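Local atomic coordinates of ICChI, a glycosylated chitinase (Ipomoea carnea, PDB entry 6IDN), a protein that probably hydrolyses the beta-1,4 linkages of chitin as a family 18 glycoside hydrolase, and also shows lysozyme activity. Residues A[27-38]-A[75-86]. Residues are numbered along the deposited sequence; the frame is centred on the assembly and turned at random. Where two conformers were deposited one is given.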
loop_
_atom_site.group_PDB
_atom_site.type_symbol
_atom_site.label_atom_id
_atom_site.label_comp_id
_atom_site.label_asym_id
_atom_site.label_seq_id
_atom_site.Cartn_x
_atom_site.Cartn_y
_atom_site.Cartn_z
ATOM N N ILE A 27 0.199 -5.907 7.957
ATOM C CA ILE A 27 0.396 -4.540 7.467
ATOM C C ILE A 27 -0.959 -3.968 7.074
ATOM O O ILE A 27 -1.753 -4.646 6.415
ATOM C CB ILE A 27 1.346 -4.499 6.250
ATOM C CG1 ILE A 27 2.693 -5.113 6.631
ATOM C CG2 ILE A 27 1.529 -3.083 5.780
ATOM C CD1 ILE A 27 3.578 -5.408 5.452
ATOM N N ILE A 28 -1.230 -2.730 7.483
ATOM C CA ILE A 28 -2.442 -2.016 7.081
ATOM C C ILE A 28 -2.016 -0.806 6.277
ATOM O O ILE A 28 -1.273 0.042 6.782
ATOM C CB ILE A 28 -3.288 -1.550 8.280
ATOM C CG1 ILE A 28 -3.431 -2.647 9.334
ATOM C CG2 ILE A 28 -4.665 -1.044 7.805
ATOM C CD1 ILE A 28 -4.294 -3.782 8.906
ATOM N N ASN A 29 -2.508 -0.701 5.046
ATOM C CA ASN A 29 -2.321 0.509 4.245
ATOM C C ASN A 29 -3.567 1.374 4.386
ATOM O O ASN A 29 -4.643 0.991 3.920
ATOM C CB ASN A 29 -2.084 0.179 2.776
ATOM C CG ASN A 29 -0.826 -0.601 2.554
ATOM O OD1 ASN A 29 0.211 -0.298 3.140
ATOM N ND2 ASN A 29 -0.903 -1.606 1.676
ATOM N N ILE A 30 -3.419 2.551 4.987
ATOM C CA ILE A 30 -4.534 3.482 5.149
ATOM C C ILE A 30 -4.571 4.375 3.909
ATOM O O ILE A 30 -3.662 5.180 3.686
ATOM C CB ILE A 30 -4.397 4.319 6.429
ATOM C CG1 ILE A 30 -4.410 3.435 7.687
ATOM C CG2 ILE A 30 -5.491 5.401 6.491
ATOM C CD1 ILE A 30 -4.302 4.228 9.001
ATOM N N GLY A 31 -5.617 4.249 3.102
ATOM C CA GLY A 31 -5.758 5.039 1.883
ATOM C C GLY A 31 -6.967 5.948 2.007
ATOM O O GLY A 31 -7.966 5.562 2.621
ATOM N N PHE A 32 -6.891 7.154 1.428
ATOM C CA PHE A 32 -5.799 7.636 0.578
ATOM C C PHE A 32 -5.522 9.114 0.778
ATOM O O PHE A 32 -6.431 9.886 1.074
ATOM C CB PHE A 32 -6.118 7.424 -0.907
ATOM C CG PHE A 32 -6.057 5.994 -1.340
ATOM C CD1 PHE A 32 -4.835 5.333 -1.430
ATOM C CD2 PHE A 32 -7.218 5.308 -1.654
ATOM C CE1 PHE A 32 -4.774 4.003 -1.845
ATOM C CE2 PHE A 32 -7.168 3.983 -2.056
ATOM C CZ PHE A 32 -5.944 3.325 -2.145
ATOM N N LEU A 33 -4.268 9.523 0.597
ATOM C CA LEU A 33 -3.958 10.943 0.424
ATOM C C LEU A 33 -4.191 11.254 -1.050
ATOM O O LEU A 33 -3.389 10.881 -1.910
ATOM C CB LEU A 33 -2.525 11.252 0.853
ATOM C CG LEU A 33 -2.193 12.726 1.101
ATOM C CD1 LEU A 33 -2.826 13.200 2.411
ATOM C CD2 LEU A 33 -0.694 12.951 1.137
ATOM N N THR A 34 -5.319 11.907 -1.353
ATOM C CA THR A 34 -5.794 12.027 -2.729
ATOM C C THR A 34 -5.396 13.328 -3.419
ATOM O O THR A 34 -5.451 13.387 -4.655
ATOM C CB THR A 34 -7.323 11.882 -2.793
ATOM O OG1 THR A 34 -7.963 12.854 -1.946
ATOM C CG2 THR A 34 -7.730 10.490 -2.375
ATOM N N THR A 35 -5.025 14.367 -2.666
ATOM C CA THR A 35 -4.399 15.564 -3.219
ATOM C C THR A 35 -3.070 15.782 -2.513
ATOM O O THR A 35 -3.021 15.769 -1.280
ATOM C CB THR A 35 -5.273 16.814 -3.043
ATOM O OG1 THR A 35 -6.460 16.700 -3.839
ATOM C CG2 THR A 35 -4.502 18.079 -3.475
ATOM N N PHE A 36 -2.000 15.950 -3.292
ATOM C CA PHE A 36 -0.702 16.364 -2.761
ATOM C C PHE A 36 0.169 16.821 -3.921
ATOM O O PHE A 36 -0.127 16.541 -5.086
ATOM C CB PHE A 36 0.003 15.245 -1.972
ATOM C CG PHE A 36 0.284 13.999 -2.779
ATOM C CD1 PHE A 36 1.446 13.885 -3.534
ATOM C CD2 PHE A 36 -0.598 12.936 -2.758
ATOM C CE1 PHE A 36 1.696 12.752 -4.278
ATOM C CE2 PHE A 36 -0.340 11.784 -3.487
ATOM C CZ PHE A 36 0.806 11.695 -4.251
ATOM N N GLY A 37 1.234 17.543 -3.586
ATOM C CA GLY A 37 2.181 18.022 -4.568
ATOM C C GLY A 37 1.731 19.314 -5.220
ATOM O O GLY A 37 0.628 19.814 -5.008
ATOM N N HIS A 38 2.626 19.852 -6.050
ATOM C CA HIS A 38 2.392 21.068 -6.837
ATOM C C HIS A 38 1.758 22.179 -5.990
ATOM O O HIS A 38 0.826 22.870 -6.411
ATOM C CB HIS A 38 1.593 20.772 -8.127
ATOM C CG HIS A 38 0.224 20.174 -7.931
ATOM N ND1 HIS A 38 0.016 18.840 -7.643
ATOM C CD2 HIS A 38 -1.009 20.721 -8.062
ATOM C CE1 HIS A 38 -1.283 18.601 -7.567
ATOM N NE2 HIS A 38 -1.928 19.727 -7.831
ATOM N N PHE A 75 0.811 1.884 7.360
ATOM C CA PHE A 75 1.319 2.839 6.386
ATOM C C PHE A 75 0.219 3.801 5.950
ATOM O O PHE A 75 -0.962 3.445 5.937
ATOM C CB PHE A 75 1.868 2.124 5.133
ATOM C CG PHE A 75 2.969 1.126 5.405
ATOM C CD1 PHE A 75 3.759 1.198 6.557
ATOM C CD2 PHE A 75 3.215 0.113 4.498
ATOM C CE1 PHE A 75 4.775 0.257 6.780
ATOM C CE2 PHE A 75 4.221 -0.826 4.706
ATOM C CZ PHE A 75 4.998 -0.759 5.863
ATOM N N LEU A 76 0.626 5.004 5.534
ATOM C CA LEU A 76 -0.256 5.905 4.796
ATOM C C LEU A 76 -0.058 5.691 3.300
ATOM O O LEU A 76 1.079 5.725 2.813
ATOM C CB LEU A 76 0.039 7.368 5.137
ATOM C CG LEU A 76 -0.738 8.369 4.267
ATOM C CD1 LEU A 76 -2.220 8.365 4.634
ATOM C CD2 LEU A 76 -0.187 9.775 4.402
ATOM N N SER A 77 -1.154 5.487 2.572
ATOM C CA SER A 77 -1.092 5.237 1.135
ATOM C C SER A 77 -1.362 6.523 0.362
ATOM O O SER A 77 -2.423 7.137 0.518
ATOM C CB SER A 77 -2.081 4.154 0.712
ATOM O OG SER A 77 -1.878 3.784 -0.646
ATOM N N LEU A 78 -0.414 6.897 -0.502
ATOM C CA LEU A 78 -0.560 8.032 -1.406
ATOM C C LEU A 78 -1.314 7.639 -2.664
ATOM O O LEU A 78 -0.985 6.640 -3.311
ATOM C CB LEU A 78 0.803 8.570 -1.839
ATOM C CG LEU A 78 1.850 8.841 -0.769
ATOM C CD1 LEU A 78 3.143 9.285 -1.444
ATOM C CD2 LEU A 78 1.379 9.886 0.251
ATOM N N GLY A 79 -2.294 8.457 -3.038
ATOM C CA GLY A 79 -2.804 8.381 -4.392
ATOM C C GLY A 79 -4.137 7.679 -4.529
ATOM O O GLY A 79 -5.161 8.174 -4.047
ATOM N N GLY A 80 -4.138 6.518 -5.168
ATOM C CA GLY A 80 -5.367 5.800 -5.416
ATOM C C GLY A 80 -5.978 6.170 -6.751
ATOM O O GLY A 80 -5.427 6.939 -7.548
ATOM N N GLY A 81 -7.168 5.618 -6.989
ATOM C CA GLY A 81 -7.743 5.687 -8.321
ATOM C C GLY A 81 -8.255 7.058 -8.717
ATOM O O GLY A 81 -8.310 7.382 -9.907
ATOM N N THR A 82 -8.654 7.873 -7.746
ATOM C CA THR A 82 -9.280 9.162 -8.019
ATOM C C THR A 82 -8.591 10.215 -7.179
ATOM O O THR A 82 -8.593 10.129 -5.947
ATOM C CB THR A 82 -10.775 9.131 -7.696
ATOM O OG1 THR A 82 -11.421 8.102 -8.461
ATOM C CG2 THR A 82 -11.420 10.486 -8.013
ATOM N N GLY A 83 -8.000 11.208 -7.826
ATOM C CA GLY A 83 -7.339 12.225 -7.026
ATOM C C GLY A 83 -6.807 13.362 -7.863
ATOM O O GLY A 83 -6.877 13.353 -9.095
ATOM N N ASN A 84 -6.280 14.348 -7.148
ATOM C CA ASN A 84 -5.579 15.493 -7.712
ATOM C C ASN A 84 -4.154 15.483 -7.164
ATOM O O ASN A 84 -3.815 16.269 -6.276
ATOM C CB ASN A 84 -6.303 16.814 -7.349
ATOM C CG ASN A 84 -5.579 18.038 -7.849
ATOM O OD1 ASN A 84 -4.866 17.989 -8.850
ATOM N ND2 ASN A 84 -5.721 19.139 -7.126
ATOM N N TYR A 85 -3.343 14.552 -7.648
ATOM C CA TYR A 85 -1.989 14.450 -7.117
ATOM C C TYR A 85 -0.988 14.302 -8.251
ATOM O O TYR A 85 -1.278 13.670 -9.268
ATOM C CB TYR A 85 -1.872 13.290 -6.120
ATOM C CG TYR A 85 -2.216 11.925 -6.674
ATOM C CD1 TYR A 85 -3.499 11.419 -6.583
ATOM C CD2 TYR A 85 -1.231 11.106 -7.230
ATOM C CE1 TYR A 85 -3.811 10.160 -7.075
ATOM C CE2 TYR A 85 -1.538 9.847 -7.716
ATOM C CZ TYR A 85 -2.821 9.371 -7.632
ATOM O OH TYR A 85 -3.117 8.118 -8.102
ATOM N N TYR A 86 0.171 14.927 -8.054
ATOM C CA TYR A 86 1.357 14.832 -8.896
ATOM C C TYR A 86 2.410 15.771 -8.327
ATOM O O TYR A 86 2.094 16.727 -7.609
ATOM C CB TYR A 86 1.079 15.183 -10.360
ATOM C CG TYR A 86 0.533 16.573 -10.592
ATOM C CD1 TYR A 86 1.387 17.639 -10.803
ATOM C CD2 TYR A 86 -0.837 16.819 -10.608
ATOM C CE1 TYR A 86 0.903 18.924 -11.019
ATOM C CE2 TYR A 86 -1.330 18.097 -10.832
ATOM C CZ TYR A 86 -0.457 19.146 -11.025
ATOM O OH TYR A 86 -0.951 20.418 -11.253
HETATM O O HOH W 1 -7.405 19.186 -5.077
#
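With CG set between backbone N and carbonyl carbon in both His38 (chi1 60°) and Tyr86 (chi1 59°), the two rings meet in an offset stack, centroids 3.6 Å apart and planes nearly parallel. This stack lies past the C-terminal end of two neighbouring parallel strands of the TIM barrel, 27-36 and 73-80. Backbone bonds join the strands from Phe75 N to Ile28 O through to Gly79 N to Leu33 O. The cis peptide before Phe32 comes within this run; Gly80 CA sits over the centre of the Phe32 ring, 3.9 Å from its centroid. In one of its two conformers, Ser77 OG lies at that ring's edge and hydrogen-bonds Asp123 on strand 121-126. On the other side of the sheet Leu33 CD2 packs alongside Leu78 CD2. Farther on, Tyr85 CB presses on one face of the Phe36 ring, 3.6 Å from its centroid, while the two rings are slid apart. A water bridges Thr35 OG1 and Asn84 ND2. An alanine in place of Tyr86 would strip the phenol from the imidazole face and probably leave His38 freer to turn. His38 ND1 donates almost straight (169°) to backbone Tyr86 O at 3.0 Å, close to the imidazole plane.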